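Long-range contacts in ancestral D-type dye decolorizing peroxidase (Geotrichum candidum, PDB 7ANV), which probably catalyses the hydrogen peroxide-dependent oxidation of dyes and related aromatic substrates at a haem centre, as other dye-decolorizing peroxidases do: residues G10-G15 with V224-R229; I201-V206 with I365-I370; A288-R293 with R444-T449. One frame throughout, in Å; residues are numbered along the deposited sequence.

Contact 1: residues G10-G15 with V224-R229; sequences GDILGG and VILVGR. With SO4 (sulfate ion), chain F.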
loop_
_atom_site.group_PDB
_atom_site.type_symbol
_atom_site.label_atom_id
_atom_site.label_comp_id
_atom_site.label_asym_id
_atom_site.label_seq_id
_atom_site.Cartn_x
_atom_site.Cartn_y
_atom_site.Cartn_z
ATOM N N GLY A 10 -8.670 -11.445 8.364
ATOM C CA GLY A 10 -7.926 -10.629 9.339
ATOM C C GLY A 10 -6.883 -9.704 8.758
ATOM O O GLY A 10 -6.374 -8.863 9.512
ATOM N N ASP A 11 -6.498 -9.803 7.494
ATOM C CA ASP A 11 -5.558 -8.773 6.956
ATOM C C ASP A 11 -6.294 -7.462 6.700
ATOM O O ASP A 11 -5.625 -6.421 6.604
ATOM C CB ASP A 11 -4.881 -9.202 5.661
ATOM C CG ASP A 11 -3.522 -8.548 5.483
ATOM O OD1 ASP A 11 -2.810 -8.362 6.509
ATOM O OD2 ASP A 11 -3.172 -8.331 4.306
ATOM N N ILE A 12 -7.631 -7.507 6.562
ATOM C CA ILE A 12 -8.430 -6.329 6.145
ATOM C C ILE A 12 -8.532 -5.364 7.331
ATOM O O ILE A 12 -8.013 -4.222 7.257
ATOM C CB ILE A 12 -9.807 -6.747 5.593
ATOM C CG1 ILE A 12 -9.707 -7.696 4.396
ATOM C CG2 ILE A 12 -10.629 -5.502 5.249
ATOM C CD1 ILE A 12 -10.982 -8.428 4.066
ATOM N N LEU A 13 -9.213 -5.783 8.388
ATOM C CA LEU A 13 -9.340 -5.021 9.643
ATOM C C LEU A 13 -8.370 -5.660 10.643
ATOM O O LEU A 13 -8.413 -6.909 10.786
ATOM C CB LEU A 13 -10.783 -5.068 10.137
ATOM C CG LEU A 13 -11.863 -4.412 9.260
ATOM C CD1 LEU A 13 -13.156 -4.345 10.041
ATOM C CD2 LEU A 13 -11.465 -3.015 8.752
ATOM N N GLY A 14 -7.538 -4.836 11.286
ATOM C CA GLY A 14 -6.493 -5.267 12.231
ATOM C C GLY A 14 -5.176 -5.513 11.532
ATOM O O GLY A 14 -4.178 -4.853 11.877
ATOM N N GLY A 15 -5.213 -6.358 10.511
ATOM C CA GLY A 15 -4.041 -6.767 9.721
ATOM C C GLY A 15 -3.278 -7.911 10.346
ATOM O O GLY A 15 -3.155 -7.986 11.579
ATOM N N VAL A 224 -16.413 1.922 3.217
ATOM C CA VAL A 224 -15.240 2.361 2.439
ATOM C C VAL A 224 -14.276 1.175 2.253
ATOM O O VAL A 224 -13.500 1.201 1.303
ATOM C CB VAL A 224 -14.580 3.549 3.132
ATOM C CG1 VAL A 224 -13.249 3.894 2.520
ATOM C CG2 VAL A 224 -15.509 4.747 3.114
ATOM N N ILE A 225 -14.280 0.228 3.181
ATOM C CA ILE A 225 -13.293 -0.898 3.215
ATOM C C ILE A 225 -14.018 -2.198 2.869
ATOM O O ILE A 225 -13.482 -3.008 2.087
ATOM C CB ILE A 225 -12.576 -0.967 4.577
ATOM C CG1 ILE A 225 -11.857 0.349 4.868
ATOM C CG2 ILE A 225 -11.614 -2.161 4.590
ATOM C CD1 ILE A 225 -10.861 0.753 3.816
ATOM N N LEU A 226 -15.207 -2.400 3.424
ATOM C CA LEU A 226 -15.957 -3.671 3.314
ATOM C C LEU A 226 -17.138 -3.538 2.365
ATOM O O LEU A 226 -17.988 -2.637 2.560
ATOM C CB LEU A 226 -16.465 -4.064 4.690
ATOM C CG LEU A 226 -15.406 -4.380 5.739
ATOM C CD1 LEU A 226 -16.123 -4.572 7.088
ATOM C CD2 LEU A 226 -14.562 -5.584 5.375
ATOM N N VAL A 227 -17.166 -4.380 1.343
ATOM C CA VAL A 227 -18.267 -4.362 0.349
ATOM C C VAL A 227 -19.567 -4.654 1.115
ATOM O O VAL A 227 -19.572 -5.452 2.060
ATOM C CB VAL A 227 -17.989 -5.359 -0.794
ATOM C CG1 VAL A 227 -19.187 -5.525 -1.692
ATOM C CG2 VAL A 227 -16.790 -4.937 -1.605
ATOM N N GLY A 228 -20.613 -3.900 0.825
ATOM C CA GLY A 228 -21.957 -4.173 1.345
ATOM C C GLY A 228 -22.225 -3.561 2.697
ATOM O O GLY A 228 -23.328 -3.736 3.179
ATOM N N ARG A 229 -21.279 -2.844 3.282
ATOM C CA ARG A 229 -21.496 -2.158 4.568
ATOM C C ARG A 229 -21.776 -0.676 4.307
ATOM O O ARG A 229 -21.561 -0.166 3.184
ATOM C CB ARG A 229 -20.301 -2.393 5.488
ATOM C CG ARG A 229 -20.231 -3.800 6.053
ATOM C CD ARG A 229 -21.332 -4.156 7.048
ATOM N NE ARG A 229 -20.957 -5.423 7.653
ATOM C CZ ARG A 229 -21.344 -5.874 8.830
ATOM N NH1 ARG A 229 -22.153 -5.148 9.593
ATOM N NH2 ARG A 229 -20.926 -7.062 9.237
HETATM S S SO4 F . -24.019 -1.763 8.068
HETATM O O1 SO4 F . -22.654 -1.294 8.178
HETATM O O2 SO4 F . -24.907 -0.794 8.670
HETATM O O3 SO4 F . -24.146 -3.013 8.757
HETATM O O4 SO4 F . -24.384 -1.919 6.699
#
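The carbonyl oxygen of Leu-13 is gripped twice, by the hydroxyl of Thr-48, outside the two segments, and weakly by the amide of Gly-15, with Gly-15 N 3.3 Å from Leu-13 O. These bonds hold the bend from which Ile-12 and Leu-13 reach Ile-225 and Leu-226, and no hydrogen bond crosses the interface, which buries 166 Å². The evidence for packing is methyl against methyl. Ile-12 CG2 lies 3.5 Å from Ile-225 CG2, close for two methyls, and the two side chains slide past one another in opposite directions. In Ile-12 this branch is anti to the backbone N, CG1 being anti to the carbonyl carbon instead (chi1 -58°), and the same methyl also meets Leu-226 CD2 at 3.9 Å. The two leucines approach tip to tip, Leu-13 CD1 to Leu-226 CD1 at 4.2 Å, while the other branch of Leu-13 turns to Ile-225. In the fold, the loop of 10-15 leads into strand 20-28 and that of 224-229 into strand 247-256; each strand is the first in sequence of a four-stranded antiparallel sheet with order 2-3-1-4, so the contact joins the approaches to the two halves of the duplicated ferredoxin-like DyP fold. Val-206 and Ile-366 pack on both Leu-13 and Ile-225. Beyond the apolar cluster, Leu-226 opens a type II turn ending at Arg-229, with Gly-228 at its third position (phi 87°), and the closing bond is weak, Arg-229 N to Leu-226 O being 3.4 Å. Arg-229 forms a salt bridge through NE with Asp-245, while NH1 donates to Pro-2 O and to O3 of a sulfate ion, 3.0 Å from NH1, probably taken up from the crystallisation liquor.

Contact 2: residues I201-V206 with I365-I370; sequences ISQPAV and IIRRGI. With HEM (protoporphyrin IX containing Fe), chain B; OXY (oxygen molecule), chain K.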
loop_
_atom_site.group_PDB
_atom_site.type_symbol
_atom_site.label_atom_id
_atom_site.label_comp_id
_atom_site.label_asym_id
_atom_site.label_seq_id
_atom_site.Cartn_x
_atom_site.Cartn_y
_atom_site.Cartn_z
ATOM N N ILE A 201 2.017 4.301 9.956
ATOM C CA ILE A 201 1.552 5.242 10.994
ATOM C C ILE A 201 0.076 5.572 10.764
ATOM O O ILE A 201 -0.660 5.549 11.739
ATOM C CB ILE A 201 2.442 6.491 11.012
ATOM C CG1 ILE A 201 3.870 6.077 11.369
ATOM C CG2 ILE A 201 1.865 7.556 11.926
ATOM C CD1 ILE A 201 4.883 7.184 11.216
ATOM N N SER A 202 -0.261 6.015 9.557
ATOM C CA SER A 202 -1.562 6.644 9.246
ATOM C C SER A 202 -2.446 5.651 8.505
ATOM O O SER A 202 -2.179 5.366 7.318
ATOM C CB SER A 202 -1.396 7.917 8.466
ATOM O OG SER A 202 -2.671 8.542 8.292
ATOM N N GLN A 203 -3.545 5.269 9.140
ATOM C CA GLN A 203 -4.571 4.404 8.514
ATOM C C GLN A 203 -5.896 5.053 8.849
ATOM O O GLN A 203 -6.017 5.673 9.899
ATOM C CB GLN A 203 -4.588 3.015 9.123
ATOM C CG GLN A 203 -3.251 2.276 9.031
ATOM C CD GLN A 203 -2.987 1.528 7.753
ATOM O OE1 GLN A 203 -3.581 1.795 6.715
ATOM N NE2 GLN A 203 -2.172 0.486 7.903
ATOM N N PRO A 204 -6.928 4.845 8.025
ATOM C CA PRO A 204 -8.256 5.360 8.358
ATOM C C PRO A 204 -8.772 4.581 9.566
ATOM O O PRO A 204 -8.533 3.366 9.728
ATOM C CB PRO A 204 -9.031 5.115 7.057
ATOM C CG PRO A 204 -8.351 3.890 6.468
ATOM C CD PRO A 204 -6.882 4.112 6.757
ATOM N N ALA A 205 -9.508 5.270 10.429
ATOM C CA ALA A 205 -10.189 4.611 11.557
ATOM C C ALA A 205 -11.526 4.102 11.044
ATOM O O ALA A 205 -12.421 4.898 10.766
ATOM C CB ALA A 205 -10.360 5.597 12.706
ATOM N N VAL A 206 -11.719 2.810 11.004
ATOM C CA VAL A 206 -12.998 2.223 10.531
ATOM C C VAL A 206 -14.049 2.282 11.646
ATOM O O VAL A 206 -13.908 1.623 12.703
ATOM C CB VAL A 206 -12.767 0.785 10.017
ATOM C CG1 VAL A 206 -14.059 0.141 9.545
ATOM C CG2 VAL A 206 -11.744 0.768 8.903
ATOM N N ILE A 365 -7.707 4.242 2.033
ATOM C CA ILE A 365 -7.280 2.820 1.890
ATOM C C ILE A 365 -6.638 2.349 3.188
ATOM O O ILE A 365 -6.100 3.174 3.968
ATOM C CB ILE A 365 -6.342 2.652 0.686
ATOM C CG1 ILE A 365 -5.050 3.442 0.842
ATOM C CG2 ILE A 365 -7.106 2.996 -0.591
ATOM C CD1 ILE A 365 -4.019 3.160 -0.220
ATOM N N ILE A 366 -6.706 1.046 3.411
ATOM C CA ILE A 366 -5.926 0.358 4.466
ATOM C C ILE A 366 -4.710 -0.298 3.820
ATOM O O ILE A 366 -4.892 -1.057 2.851
ATOM C CB ILE A 366 -6.826 -0.661 5.181
ATOM C CG1 ILE A 366 -7.792 0.081 6.090
ATOM C CG2 ILE A 366 -6.000 -1.683 5.936
ATOM C CD1 ILE A 366 -8.731 -0.831 6.812
ATOM N N ARG A 367 -3.534 -0.005 4.325
ATOM C CA ARG A 367 -2.257 -0.494 3.767
ATOM C C ARG A 367 -1.719 -1.641 4.628
ATOM O O ARG A 367 -1.740 -1.525 5.860
ATOM C CB ARG A 367 -1.213 0.617 3.667
ATOM C CG ARG A 367 -1.653 1.694 2.674
ATOM C CD ARG A 367 -0.782 2.925 2.649
ATOM N NE ARG A 367 -0.789 3.541 3.965
ATOM C CZ ARG A 367 0.248 3.734 4.745
ATOM N NH1 ARG A 367 1.476 3.403 4.375
ATOM N NH2 ARG A 367 0.063 4.259 5.939
ATOM N N ARG A 368 -1.310 -2.732 3.979
ATOM C CA ARG A 368 -0.826 -3.928 4.709
ATOM C C ARG A 368 0.405 -4.491 4.020
ATOM O O ARG A 368 0.570 -5.759 4.041
ATOM C CB ARG A 368 -1.890 -5.028 4.810
ATOM C CG ARG A 368 -3.143 -4.617 5.553
ATOM C CD ARG A 368 -2.974 -4.413 7.035
ATOM N NE ARG A 368 -4.285 -4.155 7.593
ATOM C CZ ARG A 368 -4.547 -3.349 8.592
ATOM N NH1 ARG A 368 -3.590 -2.633 9.138
ATOM N NH2 ARG A 368 -5.792 -3.165 8.976
ATOM N N GLY A 369 1.226 -3.615 3.474
ATOM C CA GLY A 369 2.377 -4.098 2.682
ATOM C C GLY A 369 3.497 -4.598 3.584
ATOM O O GLY A 369 3.368 -4.611 4.844
ATOM N N ILE A 370 4.607 -4.968 2.980
ATOM C CA ILE A 370 5.822 -5.397 3.711
ATOM C C ILE A 370 6.991 -5.159 2.770
ATOM O O ILE A 370 6.866 -5.381 1.571
ATOM C CB ILE A 370 5.701 -6.866 4.166
ATOM C CG1 ILE A 370 6.840 -7.270 5.081
ATOM C CG2 ILE A 370 5.541 -7.786 2.974
ATOM C CD1 ILE A 370 6.644 -8.601 5.758
HETATM C CHA HEM B . 2.145 6.644 3.612
HETATM C CHB HEM B . 6.290 5.102 1.634
HETATM C CHC HEM B . 3.769 3.396 -2.212
HETATM C CHD HEM B . -0.269 5.325 -0.353
HETATM C C1A HEM B . 3.480 6.353 3.398
HETATM C C2A HEM B . 4.527 6.650 4.306
HETATM C C3A HEM B . 5.696 6.236 3.750
HETATM C C4A HEM B . 5.373 5.647 2.496
HETATM C CMA HEM B . 7.087 6.322 4.358
HETATM C CAA HEM B . 4.396 7.382 5.637
HETATM C CBA HEM B . 3.887 6.542 6.796
HETATM C CGA HEM B . 2.451 6.794 7.156
HETATM O O1A HEM B . 1.892 7.906 7.144
HETATM O O2A HEM B . 1.814 5.855 7.511
HETATM C C1B HEM B . 5.942 4.500 0.409
HETATM C C2B HEM B . 6.885 3.853 -0.452
HETATM C C3B HEM B . 6.201 3.352 -1.520
HETATM C C4B HEM B . 4.774 3.712 -1.296
HETATM C CMB HEM B . 8.370 3.744 -0.234
HETATM C CAB HEM B . 6.662 2.557 -2.683
HETATM C CBB HEM B . 7.794 1.810 -2.716
HETATM C C1C HEM B . 2.433 3.798 -2.062
HETATM C C2C HEM B . 1.399 3.607 -2.992
HETATM C C3C HEM B . 0.266 4.193 -2.458
HETATM C C4C HEM B . 0.623 4.725 -1.190
HETATM C CMC HEM B . 1.538 2.889 -4.327
HETATM C CAC HEM B . -1.091 4.321 -2.995
HETATM C CBC HEM B . -1.357 4.271 -4.292
HETATM C C1D HEM B . 0.089 5.781 0.916
HETATM C C2D HEM B . -0.939 6.329 1.817
HETATM C C3D HEM B . -0.251 6.710 2.914
HETATM C C4D HEM B . 1.173 6.390 2.668
HETATM C CMD HEM B . -2.447 6.466 1.630
HETATM C CAD HEM B . -0.831 7.338 4.163
HETATM C CBD HEM B . -1.031 8.858 4.035
HETATM C CGD HEM B . -1.734 9.424 5.232
HETATM O O1D HEM B . -1.229 10.464 5.728
HETATM O O2D HEM B . -2.794 8.918 5.681
HETATM N NA HEM B . 4.010 5.722 2.280
HETATM N NB HEM B . 4.716 4.373 -0.121
HETATM N NC HEM B . 1.966 4.522 -0.986
HETATM N ND HEM B . 1.341 5.864 1.426
HETATM FE FE HEM B . 2.988 5.200 0.674
HETATM O O1 OXY K . 2.618 3.157 1.504
HETATM O O2 OXY K . 2.502 1.889 1.569
HETATM O O HOH W 1 -3.585 3.918 4.953
#
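Gln-203 and Ile-366 bring the two backbones nearest, CA to CA 5.9 Å, where the end-to-end directions of the touching parts lie 121° apart. The Gln-203 side chain, bent at chi2, presents its amide to the backbone of Arg-367: Arg-367 N donates to Gln-203 OE1 (3.0 Å, 176°) and Gln-203 NE2 donates to Arg-367 O (2.9 Å), each bond on a lone pair. The amide thus serves as a strand-like partner on 366-372, an outermost strand of its sheet. Arg-367 reaches back over the haem, one guanidinium face above C4D. Its NH2 is divided between Ser-202 O (2.9 Å), from 37° above that carbonyl's plane, and haem propionate O2A (2.8 Å), which Ile-201 N and Ser-202 N also hold. This is the distal side of a DyP-type peroxidase: 201-206 follows the family's GXXDG motif, whose Asp-199 forms a salt bridge with Arg-367 NH1, and NH1 also bonds weakly to O1 of the iron-bound oxygen molecule (3.1 Å). A leucine in place of Arg-367 would probably leave Asp-199 without its charged mate and O2A without the Arg-367 NH2 donor. Ser-202 OG binds the second propionate, 2.6 Å from O2D. Away from the haem, Ile-366 meets Pro-204 and, by CD1, Val-206 CG2 (4.0 Å). Arg-368 lays its guanidinium over Ile-366 CG2 and donates to Asp-11 O and Ile-12 O.

Contact 3: residues A288-R293 with R444-T449; sequences ARLVGR and RTMSGT. With HEM (protoporphyrin IX containing Fe), chain B.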
loop_
_atom_site.group_PDB
_atom_site.type_symbol
_atom_site.label_atom_id
_atom_site.label_comp_id
_atom_site.label_asym_id
_atom_site.label_seq_id
_atom_site.Cartn_x
_atom_site.Cartn_y
_atom_site.Cartn_z
ATOM N N ALA A 288 12.821 14.386 4.104
ATOM C CA ALA A 288 11.578 14.551 4.908
ATOM C C ALA A 288 10.522 15.282 4.093
ATOM O O ALA A 288 9.318 14.986 4.231
ATOM C CB ALA A 288 11.864 15.280 6.204
ATOM N N ARG A 289 10.943 16.246 3.282
ATOM C CA ARG A 289 9.990 17.026 2.473
ATOM C C ARG A 289 9.547 16.277 1.210
ATOM O O ARG A 289 8.478 16.667 0.702
ATOM C CB ARG A 289 10.591 18.380 2.175
ATOM C CG ARG A 289 10.699 19.228 3.439
ATOM C CD ARG A 289 11.219 20.614 3.147
ATOM N NE ARG A 289 10.465 21.541 2.316
ATOM C CZ ARG A 289 9.475 22.329 2.734
ATOM N NH1 ARG A 289 9.033 22.263 3.983
ATOM N NH2 ARG A 289 8.919 23.173 1.878
ATOM N N LEU A 290 10.238 15.212 0.772
ATOM C CA LEU A 290 9.717 14.349 -0.309
ATOM C C LEU A 290 8.601 13.428 0.209
ATOM O O LEU A 290 7.652 13.134 -0.544
ATOM C CB LEU A 290 10.842 13.481 -0.911
ATOM C CG LEU A 290 12.015 14.218 -1.570
ATOM C CD1 LEU A 290 12.905 13.216 -2.299
ATOM C CD2 LEU A 290 11.541 15.287 -2.516
ATOM N N VAL A 291 8.685 12.983 1.462
ATOM C CA VAL A 291 7.731 12.001 2.027
ATOM C C VAL A 291 6.606 12.734 2.779
ATOM O O VAL A 291 5.476 12.270 2.705
ATOM C CB VAL A 291 8.459 11.002 2.940
ATOM C CG1 VAL A 291 7.509 10.091 3.686
ATOM C CG2 VAL A 291 9.451 10.154 2.151
ATOM N N GLY A 292 6.918 13.770 3.559
ATOM C CA GLY A 292 5.954 14.388 4.462
ATOM C C GLY A 292 6.211 14.024 5.911
ATOM O O GLY A 292 5.530 14.587 6.785
ATOM N N ARG A 293 7.193 13.154 6.159
ATOM C CA ARG A 293 7.624 12.795 7.524
ATOM C C ARG A 293 9.141 12.697 7.502
ATOM O O ARG A 293 9.674 12.240 6.494
ATOM C CB ARG A 293 7.033 11.454 7.975
ATOM C CG ARG A 293 5.527 11.431 8.146
ATOM C CD ARG A 293 5.026 10.060 8.581
ATOM N NE ARG A 293 3.570 10.071 8.698
ATOM C CZ ARG A 293 2.870 10.468 9.745
ATOM N NH1 ARG A 293 3.465 10.826 10.873
ATOM N NH2 ARG A 293 1.544 10.509 9.670
ATOM N N ARG A 444 9.766 14.412 -14.785
ATOM C CA ARG A 444 8.952 14.722 -13.589
ATOM C C ARG A 444 9.642 15.880 -12.881
ATOM O O ARG A 444 10.870 15.897 -12.807
ATOM C CB ARG A 444 8.779 13.494 -12.678
ATOM C CG ARG A 444 8.057 12.304 -13.294
ATOM C CD ARG A 444 8.006 11.125 -12.318
ATOM N NE ARG A 444 9.274 10.749 -11.638
ATOM C CZ ARG A 444 9.407 10.379 -10.360
ATOM N NH1 ARG A 444 8.377 10.247 -9.560
ATOM N NH2 ARG A 444 10.599 10.064 -9.857
ATOM N N THR A 445 8.861 16.825 -12.408
ATOM C CA THR A 445 9.354 17.952 -11.598
ATOM C C THR A 445 8.565 17.970 -10.296
ATOM O O THR A 445 7.455 17.393 -10.214
ATOM C CB THR A 445 9.209 19.288 -12.344
ATOM O OG1 THR A 445 7.810 19.547 -12.469
ATOM C CG2 THR A 445 9.871 19.253 -13.705
ATOM N N MET A 446 9.098 18.671 -9.320
ATOM C CA MET A 446 8.375 18.894 -8.047
ATOM C C MET A 446 8.730 20.279 -7.551
ATOM O O MET A 446 9.915 20.568 -7.503
ATOM C CB MET A 446 8.749 17.803 -7.037
ATOM C CG MET A 446 8.137 17.988 -5.718
ATOM S SD MET A 446 8.886 16.756 -4.570
ATOM C CE MET A 446 7.847 17.100 -3.158
ATOM N N SER A 447 7.724 21.078 -7.225
ATOM C CA SER A 447 7.905 22.418 -6.648
ATOM C C SER A 447 7.842 22.306 -5.127
ATOM O O SER A 447 7.489 21.264 -4.622
ATOM C CB SER A 447 6.926 23.419 -7.212
ATOM O OG SER A 447 5.645 23.353 -6.575
ATOM N N GLY A 448 8.175 23.395 -4.457
ATOM C CA GLY A 448 7.887 23.575 -3.037
ATOM C C GLY A 448 8.892 22.954 -2.112
ATOM O O GLY A 448 8.673 23.106 -0.936
ATOM N N THR A 449 9.947 22.260 -2.579
ATOM C CA THR A 449 10.838 21.542 -1.640
ATOM C C THR A 449 11.700 22.541 -0.871
ATOM O O THR A 449 12.067 22.215 0.257
ATOM C CB THR A 449 11.679 20.467 -2.335
ATOM O OG1 THR A 449 12.534 21.093 -3.282
ATOM C CG2 THR A 449 10.800 19.456 -3.005
HETATM C CHA HEM B . 2.145 6.644 3.612
HETATM C CHB HEM B . 6.290 5.102 1.634
HETATM C CHC HEM B . 3.769 3.396 -2.212
HETATM C CHD HEM B . -0.269 5.325 -0.353
HETATM C C1A HEM B . 3.480 6.353 3.398
HETATM C C2A HEM B . 4.527 6.650 4.306
HETATM C C3A HEM B . 5.696 6.236 3.750
HETATM C C4A HEM B . 5.373 5.647 2.496
HETATM C CMA HEM B . 7.087 6.322 4.358
HETATM C CAA HEM B . 4.396 7.382 5.637
HETATM C CBA HEM B . 3.887 6.542 6.796
HETATM C CGA HEM B . 2.451 6.794 7.156
HETATM O O1A HEM B . 1.892 7.906 7.144
HETATM O O2A HEM B . 1.814 5.855 7.511
HETATM C C1B HEM B . 5.942 4.500 0.409
HETATM C C2B HEM B . 6.885 3.853 -0.452
HETATM C C3B HEM B . 6.201 3.352 -1.520
HETATM C C4B HEM B . 4.774 3.712 -1.296
HETATM C CMB HEM B . 8.370 3.744 -0.234
HETATM C CAB HEM B . 6.662 2.557 -2.683
HETATM C CBB HEM B . 7.794 1.810 -2.716
HETATM C C1C HEM B . 2.433 3.798 -2.062
HETATM C C2C HEM B . 1.399 3.607 -2.992
HETATM C C3C HEM B . 0.266 4.193 -2.458
HETATM C C4C HEM B . 0.623 4.725 -1.190
HETATM C CMC HEM B . 1.538 2.889 -4.327
HETATM C CAC HEM B . -1.091 4.321 -2.995
HETATM C CBC HEM B . -1.357 4.271 -4.292
HETATM C C1D HEM B . 0.089 5.781 0.916
HETATM C C2D HEM B . -0.939 6.329 1.817
HETATM C C3D HEM B . -0.251 6.710 2.914
HETATM C C4D HEM B . 1.173 6.390 2.668
HETATM C CMD HEM B . -2.447 6.466 1.630
HETATM C CAD HEM B . -0.831 7.338 4.163
HETATM C CBD HEM B . -1.031 8.858 4.035
HETATM C CGD HEM B . -1.734 9.424 5.232
HETATM O O1D HEM B . -1.229 10.464 5.728
HETATM O O2D HEM B . -2.794 8.918 5.681
HETATM N NA HEM B . 4.010 5.722 2.280
HETATM N NB HEM B . 4.716 4.373 -0.121
HETATM N NC HEM B . 1.966 4.522 -0.986
HETATM N ND HEM B . 1.341 5.864 1.426
HETATM FE FE HEM B . 2.988 5.200 0.674
#
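Met-446 meets the last turn of helix 279-291 with an extended side chain, CG anti to its backbone N (chi1 177°), that brings SD to 3.7 Å from Leu-290 CD2. Its methyl, CE, lies 3.9 Å from Arg-289 O, a buried carbonyl with no hydrogen-bond partner in the model. At Gly-448 the contact turns polar: Arg-289 NH2 donates to Gly-448 O at 2.8 Å, with C=O...N at 163°. Thr-449 supplies the next carbonyl, 2.7 Å from Arg-289 NE, which comes from well above the carbonyl plane. A bend at chi3 (64°) turns the guanidinium edge to both oxygens, each tilted from its plane. NH2 also donates to Gln-334 O and NH1 to Thr-335 O, so four backbone carbonyls take up four of the five N-H groups of this buried cation and probably limit its rotation. The helix ends at Val-291; Gly-292, with positive phi, is the first residue beyond it, and Arg-293 donates through NE to haem O1A, tying the helix end to the haem pocket. Leu-290 also packs on Phe-261 and Leu-265, so the end of helix 279-291 packs against both helix 258-267 and the short strand 445-446, itself paired antiparallel with strand 458-459.

Overall arrangement
All three contacts are buried, but at different depths: contact 2 is centred about 8 Å from the centre of the chain, contact 1 about 14 Å and contact 3 about 19 Å. Contacts 1 and 2 touch, Arg-368 of the latter being held by carbonyls of 10-15, and their segments alternate along the chain. Contacts 2 and 3 also alternate, and share the haem, one approaching it through distal-side and propionate bonds, the other by one arginine bond and a valine methyl. Contacts 1 and 3 lie on opposite sides of the chain centre. Chemistry follows place: apolar between two loops, charged and amide-rich at the haem, mixed thioether and arginine-carbonyl at the outer helix.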